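Local coordinates for capsular polysaccharide export system protein KpsC (Thermosulfurimonas dismutans, PDB 6MGB) that probably transfers Kdo in beta linkage in building the conserved glycolipid of Gram-negative capsules, and binds cytidine monophosphate, at residues V80-G83 and H84-P87; D177-T180 and F181-M184; R285-T288 and L289-F293. All coordinates share one frame; numbering follows the deposited sequence. Where two conformers were deposited one is given.

Interaction 1 of 3, residues V80-G83 and H84-P87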
ATOM      1  N   VAL A  80      13.617   0.165  -5.664  1.00 36.34           N
ATOM      2  CA  VAL A  80      14.152  -1.054  -6.262  1.00 42.08           C
ATOM      3  C   VAL A  80      14.834  -1.789  -5.114  1.00 51.16           C
ATOM      4  O   VAL A  80      16.016  -1.586  -4.829  1.00 56.05           O
ATOM      5  CB  VAL A  80      15.114  -0.758  -7.411  1.00 46.43           C
ATOM      6  CG1 VAL A  80      15.669  -2.055  -7.988  1.00 50.81           C
ATOM      7  CG2 VAL A  80      14.422   0.057  -8.491  1.00 42.07           C
ATOM      8  N   GLY A  81      14.075  -2.645  -4.437  1.00 43.34           N
ATOM      9  CA  GLY A  81      14.561  -3.295  -3.236  1.00 55.80           C
ATOM     10  C   GLY A  81      13.555  -3.228  -2.106  1.00 45.55           C
ATOM     11  O   GLY A  81      12.684  -2.355  -2.094  1.00 41.45           O
ATOM     12  N   LEU A  82      13.653  -4.161  -1.160  1.00 42.33           N
ATOM     13  CA  LEU A  82      12.730  -4.194  -0.041  1.00 46.40           C
ATOM     14  C   LEU A  82      13.032  -3.047   0.921  1.00 46.98           C
ATOM     15  O   LEU A  82      14.018  -2.319   0.778  1.00 46.42           O
ATOM     16  CB  LEU A  82      12.808  -5.543   0.678  1.00 46.44           C
ATOM     17  CG  LEU A  82      12.311  -6.773  -0.094  1.00 43.72           C
ATOM     18  CD1 LEU A  82      12.488  -8.038   0.735  1.00 44.62           C
ATOM     19  CD2 LEU A  82      10.855  -6.622  -0.519  1.00 55.58           C
ATOM     20  N   GLY A  83      12.158  -2.894   1.915  1.00 47.33           N
ATOM     21  CA  GLY A  83      12.270  -1.771   2.830  1.00 50.51           C
ATOM     22  C   GLY A  83      13.645  -1.625   3.451  1.00 58.85           C
ATOM     23  O   GLY A  83      14.104  -0.506   3.696  1.00 57.45           O
ATOM     24  N   HIS A  84      14.320  -2.741   3.712  1.00 58.01           N
ATOM     25  CA  HIS A  84      15.623  -2.732   4.359  1.00 59.75           C
ATOM     26  C   HIS A  84      16.778  -2.587   3.375  1.00 60.49           C
ATOM     27  O   HIS A  84      17.938  -2.717   3.780  1.00 66.18           O
ATOM     28  CB  HIS A  84      15.808  -4.013   5.179  1.00 56.45           C
ATOM     29  CG  HIS A  84      15.835  -5.259   4.351  1.00 59.33           C
ATOM     30  ND1 HIS A  84      14.694  -5.827   3.824  1.00 62.89           N
ATOM     31  CD2 HIS A  84      16.863  -6.048   3.959  1.00 60.66           C
ATOM     32  CE1 HIS A  84      15.019  -6.911   3.142  1.00 61.10           C
ATOM     33  NE2 HIS A  84      16.329  -7.068   3.208  1.00 58.01           N
ATOM     34  N   GLU A  85      16.495  -2.317   2.101  1.00 53.95           N
ATOM     35  CA  GLU A  85      17.531  -2.255   1.076  1.00 59.75           C
ATOM     36  C   GLU A  85      17.877  -0.838   0.647  1.00 60.31           C
ATOM     37  O   GLU A  85      19.006  -0.596   0.205  1.00 54.21           O
ATOM     38  CB  GLU A  85      17.100  -3.042  -0.165  1.00 53.96           C
ATOM     39  CG  GLU A  85      16.787  -4.504   0.092  1.00 58.87           C
ATOM     40  CD  GLU A  85      16.622  -5.297  -1.189  1.00 61.46           C
ATOM     41  OE1 GLU A  85      17.018  -4.793  -2.260  1.00 71.18           O
ATOM     42  OE2 GLU A  85      16.086  -6.422  -1.126  1.00 66.68           O
ATOM     43  N   ALA A  86      16.942   0.101   0.763  1.00 53.04           N
ATOM     44  CA  ALA A  86      17.145   1.443   0.237  1.00 53.51           C
ATOM     45  C   ALA A  86      16.114   2.397   0.828  1.00 47.99           C
ATOM     46  O   ALA A  86      15.125   1.942   1.416  1.00 46.52           O
ATOM     47  CB  ALA A  86      17.048   1.419  -1.288  1.00 55.15           C
ATOM     48  N   PRO A  87      16.298   3.710   0.706  1.00 47.30           N
ATOM     49  CA  PRO A  87      15.291   4.642   1.215  1.00 52.48           C
ATOM     50  C   PRO A  87      14.084   4.685   0.297  1.00 37.31           C
ATOM     51  O   PRO A  87      14.178   4.323  -0.886  1.00 36.48           O
ATOM     52  CB  PRO A  87      16.031   5.986   1.234  1.00 49.85           C
ATOM     53  CG  PRO A  87      17.039   5.863   0.156  1.00 57.33           C
ATOM     54  CD  PRO A  87      17.470   4.419   0.157  1.00 54.63           C
TER

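Interaction 2 of 3, residues D177-T180 and F181-M184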
ATOM      1  N   ASP A 177      -8.968 -10.235  10.814  1.00 28.34           N
ATOM      2  CA  ASP A 177      -8.037 -10.709  11.832  1.00 27.23           C
ATOM      3  C   ASP A 177      -7.266 -11.899  11.268  1.00 27.29           C
ATOM      4  O   ASP A 177      -7.338 -12.200  10.074  1.00 23.99           O
ATOM      5  CB  ASP A 177      -8.767 -11.038  13.144  1.00 26.57           C
ATOM      6  CG  ASP A 177      -9.742 -12.204  13.017  1.00 34.23           C
ATOM      7  OD1 ASP A 177      -9.622 -13.012  12.073  1.00 31.54           O
ATOM      8  OD2 ASP A 177     -10.638 -12.311  13.881  1.00 41.54           O
ATOM      9  N   GLU A 178      -6.527 -12.581  12.144  1.00 29.92           N
ATOM     10  CA  GLU A 178      -5.649 -13.656  11.697  1.00 25.58           C
ATOM     11  C   GLU A 178      -6.445 -14.800  11.084  1.00 27.18           C
ATOM     12  O   GLU A 178      -6.002 -15.427  10.115  1.00 30.11           O
ATOM     13  CB  GLU A 178      -4.802 -14.163  12.867  1.00 30.89           C
ATOM     14  CG  GLU A 178      -3.842 -13.130  13.462  1.00 37.57           C
ATOM     15  CD  GLU A 178      -4.542 -12.059  14.282  1.00 38.08           C
ATOM     16  OE1 GLU A 178      -5.542 -12.383  14.955  1.00 34.54           O
ATOM     17  OE2 GLU A 178      -4.100 -10.891  14.247  1.00 38.12           O
ATOM     18  N   ASP A 179      -7.626 -15.086  11.631  1.00 26.17           N
ATOM     19  CA  ASP A 179      -8.432 -16.204  11.159  1.00 32.58           C
ATOM     20  C   ASP A 179      -9.137 -15.909   9.842  1.00 27.52           C
ATOM     21  O   ASP A 179      -9.630 -16.843   9.199  1.00 29.25           O
ATOM     22  CB  ASP A 179      -9.455 -16.591  12.231  1.00 36.10           C
ATOM     23  CG  ASP A 179      -9.873 -18.047  12.144  1.00 54.82           C
ATOM     24  OD1 ASP A 179     -11.089 -18.317  12.063  1.00 50.99           O
ATOM     25  OD2 ASP A 179      -8.983 -18.924  12.141  1.00 59.79           O
ATOM     26  N   THR A 180      -9.194 -14.642   9.422  1.00 29.00           N
ATOM     27  CA  THR A 180      -9.753 -14.315   8.114  1.00 23.15           C
ATOM     28  C   THR A 180      -8.990 -15.006   6.991  1.00 27.05           C
ATOM     29  O   THR A 180      -9.580 -15.354   5.961  1.00 28.94           O
ATOM     30  CB  THR A 180      -9.738 -12.799   7.908  1.00 23.62           C
ATOM     31  OG1 THR A 180     -10.354 -12.160   9.033  1.00 25.73           O
ATOM     32  CG2 THR A 180     -10.481 -12.416   6.633  1.00 30.91           C
ATOM     33  N   PHE A 181      -7.684 -15.215   7.166  1.00 29.75           N
ATOM     34  CA  PHE A 181      -6.900 -15.881   6.131  1.00 27.36           C
ATOM     35  C   PHE A 181      -7.326 -17.336   5.969  1.00 28.16           C
ATOM     36  O   PHE A 181      -7.354 -17.860   4.848  1.00 29.31           O
ATOM     37  CB  PHE A 181      -5.413 -15.774   6.462  1.00 26.20           C
ATOM     38  CG  PHE A 181      -4.847 -14.406   6.228  1.00 33.23           C
ATOM     39  CD1 PHE A 181      -4.900 -13.439   7.218  1.00 24.75           C
ATOM     40  CD2 PHE A 181      -4.276 -14.081   5.009  1.00 25.52           C
ATOM     41  CE1 PHE A 181      -4.387 -12.174   6.999  1.00 30.18           C
ATOM     42  CE2 PHE A 181      -3.761 -12.820   4.784  1.00 29.38           C
ATOM     43  CZ  PHE A 181      -3.817 -11.866   5.779  1.00 27.79           C
ATOM     44  N   ARG A 182      -7.659 -18.008   7.073  0.57 23.75           N
ATOM     45  CA  ARG A 182      -8.171 -19.372   6.976  0.57 29.73           C
ATOM     46  C   ARG A 182      -9.532 -19.398   6.292  0.57 31.99           C
ATOM     47  O   ARG A 182      -9.793 -20.264   5.449  0.57 27.45           O
ATOM     48  CB  ARG A 182      -8.256 -20.010   8.364  0.57 31.71           C
ATOM     49  CG  ARG A 182      -8.713 -21.460   8.345  0.57 38.69           C
ATOM     50  CD  ARG A 182      -8.519 -22.125   9.698  0.57 43.14           C
ATOM     51  NE  ARG A 182      -9.308 -21.492  10.753  0.57 37.72           N
ATOM     52  CZ  ARG A 182     -10.564 -21.814  11.049  0.57 28.95           C
ATOM     53  NH1 ARG A 182     -11.197 -22.762  10.370  0.57 41.84           N
ATOM     54  NH2 ARG A 182     -11.194 -21.180  12.027  0.57 31.31           N
ATOM     55  N   GLU A 183     -10.413 -18.457   6.640  1.00 32.17           N
ATOM     56  CA  GLU A 183     -11.702 -18.370   5.961  1.00 34.20           C
ATOM     57  C   GLU A 183     -11.518 -18.113   4.472  1.00 33.88           C
ATOM     58  O   GLU A 183     -12.211 -18.707   3.639  1.00 30.63           O
ATOM     59  CB  GLU A 183     -12.547 -17.265   6.596  1.00 43.49           C
ATOM     60  CG  GLU A 183     -13.959 -17.160   6.041  1.00 56.91           C
ATOM     61  CD  GLU A 183     -14.751 -16.034   6.677  1.00 58.69           C
ATOM     62  OE1 GLU A 183     -14.129 -15.101   7.229  1.00 54.39           O
ATOM     63  OE2 GLU A 183     -15.997 -16.082   6.627  1.00 69.52           O
ATOM     64  N   MET A 184     -10.584 -17.226   4.119  1.00 28.12           N
ATOM     65  CA  MET A 184     -10.325 -16.940   2.712  1.00 30.67           C
ATOM     66  C   MET A 184      -9.911 -18.198   1.963  1.00 30.91           C
ATOM     67  O   MET A 184     -10.347 -18.430   0.829  1.00 30.27           O
ATOM     68  CB  MET A 184      -9.240 -15.870   2.590  1.00 27.82           C
ATOM     69  CG  MET A 184      -8.927 -15.462   1.163  1.00 27.31           C
ATOM     70  SD  MET A 184      -7.708 -14.138   1.076  1.00 32.54           S
ATOM     71  CE  MET A 184      -6.217 -15.024   1.512  1.00 29.69           C
TER

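Interaction 3 of 3, residues R285-T288 and L289-F293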
ATOM      1  N   ARG A 285     -19.281   7.031  -2.557  1.00 42.48           N
ATOM      2  CA  ARG A 285     -19.108   7.329  -3.971  1.00 36.97           C
ATOM      3  C   ARG A 285     -18.480   6.145  -4.697  1.00 38.16           C
ATOM      4  O   ARG A 285     -17.466   5.601  -4.253  1.00 39.01           O
ATOM      5  CB  ARG A 285     -18.239   8.571  -4.148  1.00 38.09           C
ATOM      6  CG  ARG A 285     -18.065   8.994  -5.595  1.00 40.12           C
ATOM      7  CD  ARG A 285     -17.911  10.495  -5.711  1.00 52.87           C
ATOM      8  NE  ARG A 285     -17.694  10.914  -7.092  1.00 54.42           N
ATOM      9  CZ  ARG A 285     -17.389  12.152  -7.461  1.00 57.68           C
ATOM     10  NH1 ARG A 285     -17.211  12.433  -8.745  1.00 61.34           N
ATOM     11  NH2 ARG A 285     -17.257  13.110  -6.553  1.00 60.34           N
ATOM     12  N   ARG A 286     -19.090   5.749  -5.811  1.00 34.10           N
ATOM     13  CA  ARG A 286     -18.515   4.724  -6.668  1.00 34.29           C
ATOM     14  C   ARG A 286     -17.413   5.338  -7.520  1.00 32.76           C
ATOM     15  O   ARG A 286     -17.543   6.464  -8.009  1.00 32.73           O
ATOM     16  CB  ARG A 286     -19.586   4.105  -7.567  1.00 42.76           C
ATOM     17  CG  ARG A 286     -20.888   3.734  -6.864  1.00 49.20           C
ATOM     18  CD  ARG A 286     -20.696   2.623  -5.845  1.00 57.18           C
ATOM     19  NE  ARG A 286     -19.979   3.077  -4.657  1.00 58.13           N
ATOM     20  CZ  ARG A 286     -19.505   2.272  -3.712  1.00 49.63           C
ATOM     21  NH1 ARG A 286     -19.665   0.959  -3.809  1.00 52.56           N
ATOM     22  NH2 ARG A 286     -18.866   2.782  -2.668  1.00 48.56           N
ATOM     23  N   ARG A 287     -16.325   4.593  -7.697  1.00 30.20           N
ATOM     24  CA  ARG A 287     -15.167   5.083  -8.431  1.00 32.27           C
ATOM     25  C   ARG A 287     -14.743   4.073  -9.485  1.00 32.93           C
ATOM     26  O   ARG A 287     -14.852   2.858  -9.292  1.00 31.32           O
ATOM     27  CB  ARG A 287     -13.986   5.366  -7.491  1.00 31.47           C
ATOM     28  CG  ARG A 287     -14.170   6.583  -6.603  1.00 27.89           C
ATOM     29  CD  ARG A 287     -14.238   7.858  -7.423  1.00 32.67           C
ATOM     30  NE  ARG A 287     -14.212   9.058  -6.592  1.00 30.18           N
ATOM     31  CZ  ARG A 287     -14.187  10.297  -7.074  1.00 33.07           C
ATOM     32  NH1 ARG A 287     -14.184  10.507  -8.384  1.00 32.98           N
ATOM     33  NH2 ARG A 287     -14.164  11.330  -6.245  1.00 37.92           N
ATOM     34  N   THR A 288     -14.263   4.595 -10.610  1.00 29.93           N
ATOM     35  CA  THR A 288     -13.630   3.770 -11.623  1.00 34.36           C
ATOM     36  C   THR A 288     -12.204   3.433 -11.204  1.00 27.96           C
ATOM     37  O   THR A 288     -11.619   4.072 -10.325  1.00 26.64           O
ATOM     38  CB  THR A 288     -13.600   4.485 -12.975  1.00 33.07           C
ATOM     39  OG1 THR A 288     -12.717   5.611 -12.898  1.00 29.64           O
ATOM     40  CG2 THR A 288     -14.993   4.958 -13.376  1.00 40.58           C
ATOM     41  N   LEU A 289     -11.640   2.415 -11.855  1.00 30.60           N
ATOM     42  CA  LEU A 289     -10.256   2.047 -11.580  1.00 33.84           C
ATOM     43  C   LEU A 289      -9.327   3.224 -11.843  1.00 28.94           C
ATOM     44  O   LEU A 289      -8.445   3.530 -11.033  1.00 27.15           O
ATOM     45  CB  LEU A 289      -9.858   0.838 -12.428  1.00 30.44           C
ATOM     46  CG  LEU A 289      -8.481   0.196 -12.187  1.00 32.43           C
ATOM     47  CD1 LEU A 289      -7.349   0.960 -12.875  1.00 49.72           C
ATOM     48  CD2 LEU A 289      -8.186   0.044 -10.698  1.00 31.44           C
ATOM     49  N   LEU A 290      -9.518   3.906 -12.974  1.00 26.39           N
ATOM     50  CA  LEU A 290      -8.662   5.041 -13.296  1.00 27.37           C
ATOM     51  C   LEU A 290      -8.768   6.128 -12.234  1.00 28.19           C
ATOM     52  O   LEU A 290      -7.757   6.716 -11.835  1.00 26.39           O
ATOM     53  CB  LEU A 290      -9.024   5.595 -14.673  1.00 29.57           C
ATOM     54  CG  LEU A 290      -8.065   6.646 -15.238  1.00 43.94           C
ATOM     55  CD1 LEU A 290      -6.692   6.042 -15.493  1.00 37.64           C
ATOM     56  CD2 LEU A 290      -8.627   7.252 -16.512  1.00 49.15           C
ATOM     57  N   GLU A 291      -9.982   6.400 -11.752  1.00 23.07           N
ATOM     58  CA  GLU A 291     -10.152   7.419 -10.721  1.00 26.49           C
ATOM     59  C   GLU A 291      -9.489   6.995  -9.418  1.00 34.84           C
ATOM     60  O   GLU A 291      -8.797   7.794  -8.778  1.00 26.47           O
ATOM     61  CB  GLU A 291     -11.638   7.701 -10.498  1.00 25.97           C
ATOM     62  CG  GLU A 291     -12.302   8.466 -11.633  1.00 25.54           C
ATOM     63  CD  GLU A 291     -13.803   8.598 -11.449  1.00 39.39           C
ATOM     64  OE1 GLU A 291     -14.384   7.799 -10.683  1.00 36.63           O
ATOM     65  OE2 GLU A 291     -14.400   9.499 -12.070  1.00 42.26           O
ATOM     66  N   LEU A 292      -9.689   5.740  -9.013  1.00 23.07           N
ATOM     67  CA  LEU A 292      -9.049   5.233  -7.805  1.00 21.68           C
ATOM     68  C   LEU A 292      -7.532   5.309  -7.923  1.00 25.47           C
ATOM     69  O   LEU A 292      -6.843   5.750  -6.997  1.00 23.36           O
ATOM     70  CB  LEU A 292      -9.505   3.796  -7.553  1.00 29.29           C
ATOM     71  CG  LEU A 292      -8.900   3.049  -6.364  1.00 53.29           C
ATOM     72  CD1 LEU A 292      -9.002   3.860  -5.087  1.00 30.55           C
ATOM     73  CD2 LEU A 292      -9.603   1.714  -6.202  1.00 45.51           C
ATOM     74  N   PHE A 293      -6.997   4.889  -9.070  1.00 26.26           N
ATOM     75  CA  PHE A 293      -5.556   4.949  -9.289  1.00 27.54           C
ATOM     76  C   PHE A 293      -5.046   6.385  -9.253  1.00 32.22           C
ATOM     77  O   PHE A 293      -3.993   6.663  -8.668  1.00 27.07           O
ATOM     78  CB  PHE A 293      -5.216   4.288 -10.625  1.00 22.86           C
ATOM     79  CG  PHE A 293      -3.793   4.484 -11.059  1.00 22.61           C
ATOM     80  CD1 PHE A 293      -2.788   3.667 -10.574  1.00 25.18           C
ATOM     81  CD2 PHE A 293      -3.463   5.485 -11.959  1.00 30.00           C
ATOM     82  CE1 PHE A 293      -1.480   3.847 -10.973  1.00 27.25           C
ATOM     83  CE2 PHE A 293      -2.155   5.667 -12.364  1.00 28.52           C
ATOM     84  CZ  PHE A 293      -1.163   4.850 -11.870  1.00 27.51           C
TER
HETATM   85  O   HOH W   1     -17.290   7.021 -11.309  1.00 48.25           O

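Interaction 1 of 3, residues V80-G83 and H84-P87
The imidazole of His84 is touched by Leu82 and Glu85 in different ways: CG of Glu85 sits over the centre of one face, 4.0 Å above the ring plane, whereas Leu82 approaches obliquely, its CB 3.6 Å and its CD1 3.7 Å from His84 CE1. The side chains of Leu82 and His84 run side by side in the same direction. What folds His84 back against Leu82 is the first torsion of the histidine, which sets CG between the backbone N and the carbonyl carbon (chi1 64°).

The backbone carrying them makes a type I beta turn, with Gly83 and His84 at its corners. It is closed by Glu85 N donating to Leu82 O at 2.8 Å, from well above the carbonyl plane. Glu85 then reaches back with its chain extended beyond CG, across the start of the turn, and its OE1 comes to 3.0 Å from Gly81 CA. A glycine suits this place: its phi is strongly positive, and a beta carbon would collide with that oxygen. The polar end of Glu85 finds its mate elsewhere, in a salt bridge from OE2 to Arg143, which also packs against Leu82. The Leu82 side chain ends about 6 Å from that of His202, a CMP-binding residue. The chemistry is thus mostly carbon packing plus one backbone bond, while the carboxylate ties the turn to the loop around Arg143.

Interaction 2 of 3, residues D177-T180 and F181-M184
OD2 of Asp179 is gripped twice by Arg182, whose side chain was deposited in two conformers; what follows holds for one of them. NE donates at 2.9 Å to Asp179 OD2, which it meets on the syn side, and that oxygen lies close to the guanidinium plane; NH2 adds a weak bond to the same oxygen. NH2 also reaches Asp179 OD1, again weakly, to complete the salt bridge. The two flat groups are 48° apart, so this is a skewed pair and not a coplanar one. Both residues hold CG anti to the backbone N (Arg182 chi1 -177°), and the arginine then bends at chi3, which brings its NE back beside the aspartate.

This is the first turn of helix 180-191, opened by a capping box. Asp177 N donates almost straight to Thr180 OG1 at 3.0 Å, and in return Asp177 OD1 takes a weak bond from Thr180 N and another from Asp179 N. The helical bonds begin at once: Met184 N to Thr180 O at 2.8 Å, and Glu183 N to Asp179 O at 3.1 Å.

Phe181 leaves the turn on another side. Glu178 O lies in the plane of its ring, at the edge, 3.7 Å from Phe181 CD1, while the carboxylate of Glu178 itself makes a salt bridge with Arg172. The phenyl ring stacks with Tyr213, and its side chain is about 4 Å from that of Asp163, which binds CMP. Thr180 and Met184 both pack on Phe263.

Interaction 3 of 3, residues R285-T288 and L289-F293
The chain runs extended through Arg287 and Thr288 and turns helical at Leu289, with Leu292 N donating to Thr288 O at 2.9 Å. Thr288 is the N-cap, and with Glu291 it forms a capping box. Its OG1 sits between the backbone N and the carbonyl carbon (chi1 68°), facing down the first turn, and accepts from Glu291 N at 3.1 Å. Glu291 answers with OE1, which takes the Thr288 N-H at 3.2 Å along a nearly straight bond, the donor lying above the carboxylate plane.

That same OE1 also accepts from a water and makes a salt bridge with Arg287 NH1 at 3.6 Å, while CD of Arg287 touches it at 3.3 Å. The guanidinium stands nearly perpendicular to the carboxylate, 82° between the planes, and presents its edge. NE of Arg285 lies over the centre of one face of that guanidinium. Arg287 has further partners: its NE reaches Leu112 O and its NH1 pairs with Glu118. With an alanine here instead of Glu291, the Thr288 N-H would probably be left without its acceptor and Arg287 without one of its two carboxylates.

Beyond the cap, Leu290 and Glu291 lean on Met123 of helix 120-135. Leu289 meets Leu254 and Leu292 meets Phe251 of helix 248-255, so the start of helix 289-299 packs against both helices.

In the fold
Along the chain the three come in series, all local, with centres 27 to 29 Å apart and no touch between them. Interaction 1 lies in the loop between strands 69-74 and 90-94 of the mixed sheet. Interaction 2 starts helix 180-191, on the path between strands 158-162 and 196-200 of the parallel sheet. Interaction 3 starts helix 289-299, between strand 275-276 of the parallel sheet and strand 302-305 of the mixed one. Two sheets joined this way fit the GT-B clan. The side chains of Leu82 and Phe181 come about 7 and 8 Å from the bound CMP, so interactions 1 and 2 probably help shape the nucleotide cleft from different halves, while interaction 3 lies farther off.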